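CghA (PDB 6KBC) is a two-domain, beta-rich fungal protein of the calycin clan that holds the ligand WK1 in a pocket. Local coordinates at residues A249-M254 and S378-H383; F341-H346 and V369-G374. All blocks are in the same frame, centred on the assembly; numbering follows the deposited sequence.

In the fold
Contacts 1 and 2 lie in the C-terminal, calycin-clan half of CghA, with centres about 10 Å apart and on the same side of the chain's centre. Residues 341-346 and 369-374 of contact 2 fall, in sequence, between the two segments of contact 1. Strands 338-346, 363-375 and 382-392 are successive neighbours in one sheet, and strand 239-249, which leads into the hairpin of contact 1, flanks 382-392. The contacts touch through a probable backbone hydrogen bond from Val382 N to Gly373 O and through the edge-to-face rings of Tyr252 and Phe341. Contact 1 thus brings a hairpin turn to the start of strand 382-392, while contact 2 pairs two strands within the sheet.

Contact 1 (A249-M254 and S378-H383)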
# COMPACT_ATOMS: atom_id res chain seq x y z
N ALA A 249 -16.76 -2.16 0.64
CA ALA A 249 -18.11 -1.84 0.17
C ALA A 249 -19.02 -2.98 0.57
O ALA A 249 -18.89 -4.09 0.04
CB ALA A 249 -18.15 -1.61 -1.34
N GLY A 250 -19.93 -2.74 1.50
CA GLY A 250 -20.78 -3.79 2.00
C GLY A 250 -19.95 -4.90 2.60
O GLY A 250 -19.04 -4.66 3.39
N PRO A 251 -20.22 -6.15 2.21
CA PRO A 251 -19.43 -7.28 2.73
C PRO A 251 -18.05 -7.40 2.10
O PRO A 251 -17.27 -8.25 2.53
CB PRO A 251 -20.28 -8.49 2.36
CG PRO A 251 -20.93 -8.07 1.08
CD PRO A 251 -21.21 -6.59 1.21
N TYR A 252 -17.72 -6.58 1.10
CA TYR A 252 -16.51 -6.77 0.31
C TYR A 252 -15.38 -5.92 0.84
O TYR A 252 -15.55 -4.72 1.11
CB TYR A 252 -16.77 -6.42 -1.16
CG TYR A 252 -17.75 -7.34 -1.81
CD1 TYR A 252 -17.44 -8.67 -2.04
CD2 TYR A 252 -19.02 -6.89 -2.14
CE1 TYR A 252 -18.36 -9.52 -2.63
CE2 TYR A 252 -19.94 -7.72 -2.71
CZ TYR A 252 -19.60 -9.04 -2.96
OH TYR A 252 -20.53 -9.86 -3.54
N VAL A 253 -14.20 -6.54 0.94
CA VAL A 253 -12.96 -5.82 1.20
C VAL A 253 -11.99 -6.19 0.09
O VAL A 253 -11.82 -7.37 -0.21
CB VAL A 253 -12.39 -6.17 2.58
CG1 VAL A 253 -10.98 -5.64 2.72
CG2 VAL A 253 -13.29 -5.59 3.68
N MET A 254 -11.39 -5.18 -0.52
CA MET A 254 -10.50 -5.42 -1.65
C MET A 254 -9.21 -4.64 -1.46
O MET A 254 -9.22 -3.50 -0.97
CB MET A 254 -11.14 -5.06 -3.00
CG MET A 254 -11.35 -3.59 -3.28
SD MET A 254 -12.87 -3.24 -4.22
CE MET A 254 -14.19 -3.96 -3.22
N SER A 378 -25.87 -10.46 -10.71
CA SER A 378 -26.78 -10.44 -9.59
C SER A 378 -27.36 -9.04 -9.44
O SER A 378 -26.95 -8.09 -10.12
CB SER A 378 -26.07 -10.85 -8.29
OG SER A 378 -25.35 -9.76 -7.75
N GLU A 379 -28.32 -8.92 -8.54
CA GLU A 379 -28.92 -7.64 -8.22
C GLU A 379 -28.08 -6.83 -7.24
O GLU A 379 -28.45 -5.70 -6.91
CB GLU A 379 -30.33 -7.87 -7.64
CG GLU A 379 -31.35 -8.29 -8.70
CD GLU A 379 -31.27 -7.42 -9.95
OE1 GLU A 379 -31.72 -6.25 -9.89
OE2 GLU A 379 -30.76 -7.90 -10.99
N GLU A 380 -26.96 -7.39 -6.79
CA GLU A 380 -26.17 -6.75 -5.75
C GLU A 380 -25.63 -5.41 -6.24
O GLU A 380 -25.11 -5.28 -7.35
CB GLU A 380 -25.02 -7.66 -5.35
CG GLU A 380 -24.19 -7.09 -4.24
CD GLU A 380 -23.22 -8.11 -3.72
OE1 GLU A 380 -23.15 -8.26 -2.47
OE2 GLU A 380 -22.50 -8.71 -4.55
N SER A 381 -25.76 -4.40 -5.39
CA SER A 381 -25.23 -3.07 -5.67
C SER A 381 -24.77 -2.48 -4.34
O SER A 381 -25.55 -1.83 -3.64
CB SER A 381 -26.27 -2.19 -6.35
OG SER A 381 -25.76 -0.91 -6.61
N VAL A 382 -23.51 -2.74 -3.98
CA VAL A 382 -23.01 -2.32 -2.67
C VAL A 382 -22.41 -0.92 -2.80
O VAL A 382 -22.18 -0.43 -3.91
CB VAL A 382 -21.98 -3.32 -2.09
CG1 VAL A 382 -22.68 -4.61 -1.74
CG2 VAL A 382 -20.86 -3.56 -3.07
N HIS A 383 -22.17 -0.27 -1.67
CA HIS A 383 -21.64 1.08 -1.65
C HIS A 383 -20.60 1.19 -0.55
O HIS A 383 -20.80 0.70 0.56
CB HIS A 383 -22.75 2.14 -1.45
CG HIS A 383 -22.25 3.55 -1.54
ND1 HIS A 383 -21.66 4.20 -0.47
CD2 HIS A 383 -22.16 4.40 -2.59
CE1 HIS A 383 -21.28 5.41 -0.85
NE2 HIS A 383 -21.57 5.56 -2.13
O HOH W 1 -19.72 0.05 2.96
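Ala249 meets Val382 with its methyl group, CB lying 3.8 Å from CG2, where a tight beta hairpin packs against the chain entering strand 382-392. The hairpin joins strands 239-249 and 252-261 of the C-terminal calycin-clan domain through a type II' turn, closed by reciprocal backbone hydrogen bonds between Ala249 and Tyr252. Gly250 holds the second place of the turn at positive phi (59°); having no side chain, it leaves room for Val382. Its N donates to a water at 3.2 Å, and that water donates in turn to O of His383 (2.7 Å), so solvent bridges the two backbones here. Pro251 follows, its CD 3.8 Å from CG1 of Val382. CG1 of this valine thus faces the proline, while CG2 lies against both Ala249 and Tyr252. Pro251 CG also covers one face of the Tyr252 ring, offset toward the rim. Tyr252 carries the polar half of the contact. Its CD2 edge touches Val382 CG2 (3.9 Å), and beyond it the phenol reaches tip to tip toward Glu380, with the carboxylate turned 69° from the ring. OH donates to Glu380 OE2 in a very short bond of 2.5 Å. The glutamate gets there with CG anti to the backbone N (chi1 -177°) and an extended chain beyond. Leu375 N also binds OE2. Arg277 forms a salt bridge with OE1 and a hydrogen bond with the phenol oxygen, and its positive charge would probably help to keep Glu380 ionised. At the root of that side chain an ST turn fixes the backbone: Glu380 N donates to Ser378 OG at 3.0 Å.

Contact 2 (F341-H346 and V369-G374); sequences FDLRHH and VEVTGG
Leu343 and Val371 lie side by side on the buried face of an antiparallel strand pair, CG of the leucine 3.9 Å from CG2 of the valine. Their backbones form a non-hydrogen-bonded pair; the flanking pairs, Asp342 with Thr372 and Arg344 with Glu370, each exchange two hydrogen bonds, the straightest from Arg344 N to Glu370 O (2.8 Å, 169° at the hydrogen). On the same packed face Val369 CG2 reaches Leu343 CB at 4.0 Å, and its CG1 meets the edge of the His345 ring at CD2. Phe341, at the far end, brings CE1 to 3.6 Å from Gly374 N; Gly373, with no CB, lets the strand come up to Phe341 CA.

The other face is polar and watery. Arg344 NH2 makes a salt bridge to Asp342 OD2 (3.2 Å), meeting it from above the carboxylate plane. The arginine chain runs extended from CG (chi3 177°), carrying NE out to donate to a water in the guanidinium plane. That water also hydrogen-bonds Thr372 OG1 (2.8 Å), linking the strands through solvent. Further along, a second water donates to Glu370 OE1 and has a weak link to His346 ND1.

Partners beyond the pair hold its polar ends: Arg326 bridges to Asp342, Asp310 O accepts from Arg344, His383 probably hydrogen-bonds Glu370, and Glu390 hydrogen-bonds His345. Strand 324-330 flanks 338-346, strand 382-392 flanks 363-375, and Val245 and Ala247 of strand 239-249 touch Leu343 and Val371 respectively.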
# COMPACT_ATOMS: atom_id res chain seq x y z
N PHE A 341 -16.28 -3.71 -9.41
CA PHE A 341 -16.45 -2.52 -8.61
C PHE A 341 -15.92 -1.33 -9.37
O PHE A 341 -14.87 -1.40 -10.02
CB PHE A 341 -15.73 -2.62 -7.25
CG PHE A 341 -16.13 -3.81 -6.46
CD1 PHE A 341 -17.23 -3.76 -5.62
CD2 PHE A 341 -15.42 -5.00 -6.57
CE1 PHE A 341 -17.61 -4.88 -4.86
CE2 PHE A 341 -15.80 -6.12 -5.83
CZ PHE A 341 -16.90 -6.05 -4.99
N ASP A 342 -16.64 -0.22 -9.28
CA ASP A 342 -16.15 1.04 -9.78
C ASP A 342 -15.67 1.86 -8.61
O ASP A 342 -16.39 2.02 -7.61
CB ASP A 342 -17.24 1.78 -10.56
CG ASP A 342 -17.42 1.21 -11.96
OD1 ASP A 342 -16.70 0.24 -12.31
OD2 ASP A 342 -18.23 1.76 -12.72
N LEU A 343 -14.43 2.32 -8.69
CA LEU A 343 -13.82 3.12 -7.65
C LEU A 343 -13.63 4.51 -8.25
O LEU A 343 -12.72 4.72 -9.06
CB LEU A 343 -12.49 2.53 -7.21
CG LEU A 343 -12.58 1.36 -6.22
CD1 LEU A 343 -13.28 0.17 -6.82
CD2 LEU A 343 -11.17 0.99 -5.86
N ARG A 344 -14.50 5.44 -7.89
CA ARG A 344 -14.50 6.74 -8.56
C ARG A 344 -13.89 7.78 -7.64
O ARG A 344 -14.18 7.82 -6.45
CB ARG A 344 -15.91 7.13 -9.01
CG ARG A 344 -16.41 6.16 -10.06
CD ARG A 344 -17.83 6.44 -10.53
NE ARG A 344 -18.19 5.50 -11.58
CZ ARG A 344 -17.92 5.68 -12.87
NH1 ARG A 344 -17.27 6.77 -13.27
NH2 ARG A 344 -18.29 4.76 -13.75
N HIS A 345 -13.01 8.60 -8.23
CA HIS A 345 -12.28 9.62 -7.49
C HIS A 345 -13.24 10.59 -6.82
O HIS A 345 -13.95 11.34 -7.50
CB HIS A 345 -11.35 10.39 -8.42
CG HIS A 345 -10.30 9.53 -9.07
ND1 HIS A 345 -9.72 9.86 -10.28
CD2 HIS A 345 -9.73 8.38 -8.67
CE1 HIS A 345 -8.83 8.93 -10.60
NE2 HIS A 345 -8.81 8.03 -9.63
N HIS A 346 -13.24 10.59 -5.49
CA HIS A 346 -14.12 11.44 -4.71
C HIS A 346 -13.39 12.64 -4.13
O HIS A 346 -13.92 13.75 -4.17
CB HIS A 346 -14.77 10.64 -3.57
CG HIS A 346 -15.67 11.47 -2.72
ND1 HIS A 346 -16.94 11.84 -3.11
CD2 HIS A 346 -15.47 12.04 -1.50
CE1 HIS A 346 -17.49 12.59 -2.17
NE2 HIS A 346 -16.62 12.73 -1.18
N VAL A 369 -11.79 7.21 -2.76
CA VAL A 369 -12.68 6.82 -3.84
C VAL A 369 -14.01 6.38 -3.25
O VAL A 369 -14.07 5.78 -2.18
CB VAL A 369 -12.09 5.68 -4.71
CG1 VAL A 369 -10.91 6.22 -5.54
CG2 VAL A 369 -11.63 4.53 -3.80
N GLU A 370 -15.08 6.66 -3.98
CA GLU A 370 -16.37 6.07 -3.69
C GLU A 370 -16.48 4.78 -4.49
O GLU A 370 -16.11 4.72 -5.67
CB GLU A 370 -17.49 7.03 -4.08
CG GLU A 370 -18.86 6.63 -3.56
CD GLU A 370 -19.86 7.76 -3.72
OE1 GLU A 370 -19.48 8.83 -4.25
OE2 GLU A 370 -21.02 7.60 -3.27
N VAL A 371 -16.99 3.73 -3.84
CA VAL A 371 -16.97 2.37 -4.38
C VAL A 371 -18.40 1.90 -4.58
O VAL A 371 -19.23 2.01 -3.67
CB VAL A 371 -16.20 1.42 -3.44
CG1 VAL A 371 -16.10 0.02 -4.04
CG2 VAL A 371 -14.83 2.00 -3.14
N THR A 372 -18.69 1.37 -5.76
CA THR A 372 -19.97 0.77 -6.09
C THR A 372 -19.75 -0.53 -6.85
O THR A 372 -18.73 -0.69 -7.52
CB THR A 372 -20.83 1.73 -6.94
OG1 THR A 372 -20.22 1.90 -8.22
CG2 THR A 372 -20.97 3.09 -6.27
N GLY A 373 -20.69 -1.47 -6.72
CA GLY A 373 -20.66 -2.67 -7.53
C GLY A 373 -21.09 -3.93 -6.81
O GLY A 373 -21.99 -3.89 -5.96
N GLY A 374 -20.46 -5.06 -7.12
CA GLY A 374 -20.80 -6.30 -6.46
C GLY A 374 -20.72 -7.47 -7.42
O GLY A 374 -20.07 -7.38 -8.46
O HOH W 2 -20.13 3.60 -10.45
O HOH W 3 -17.48 10.28 -5.97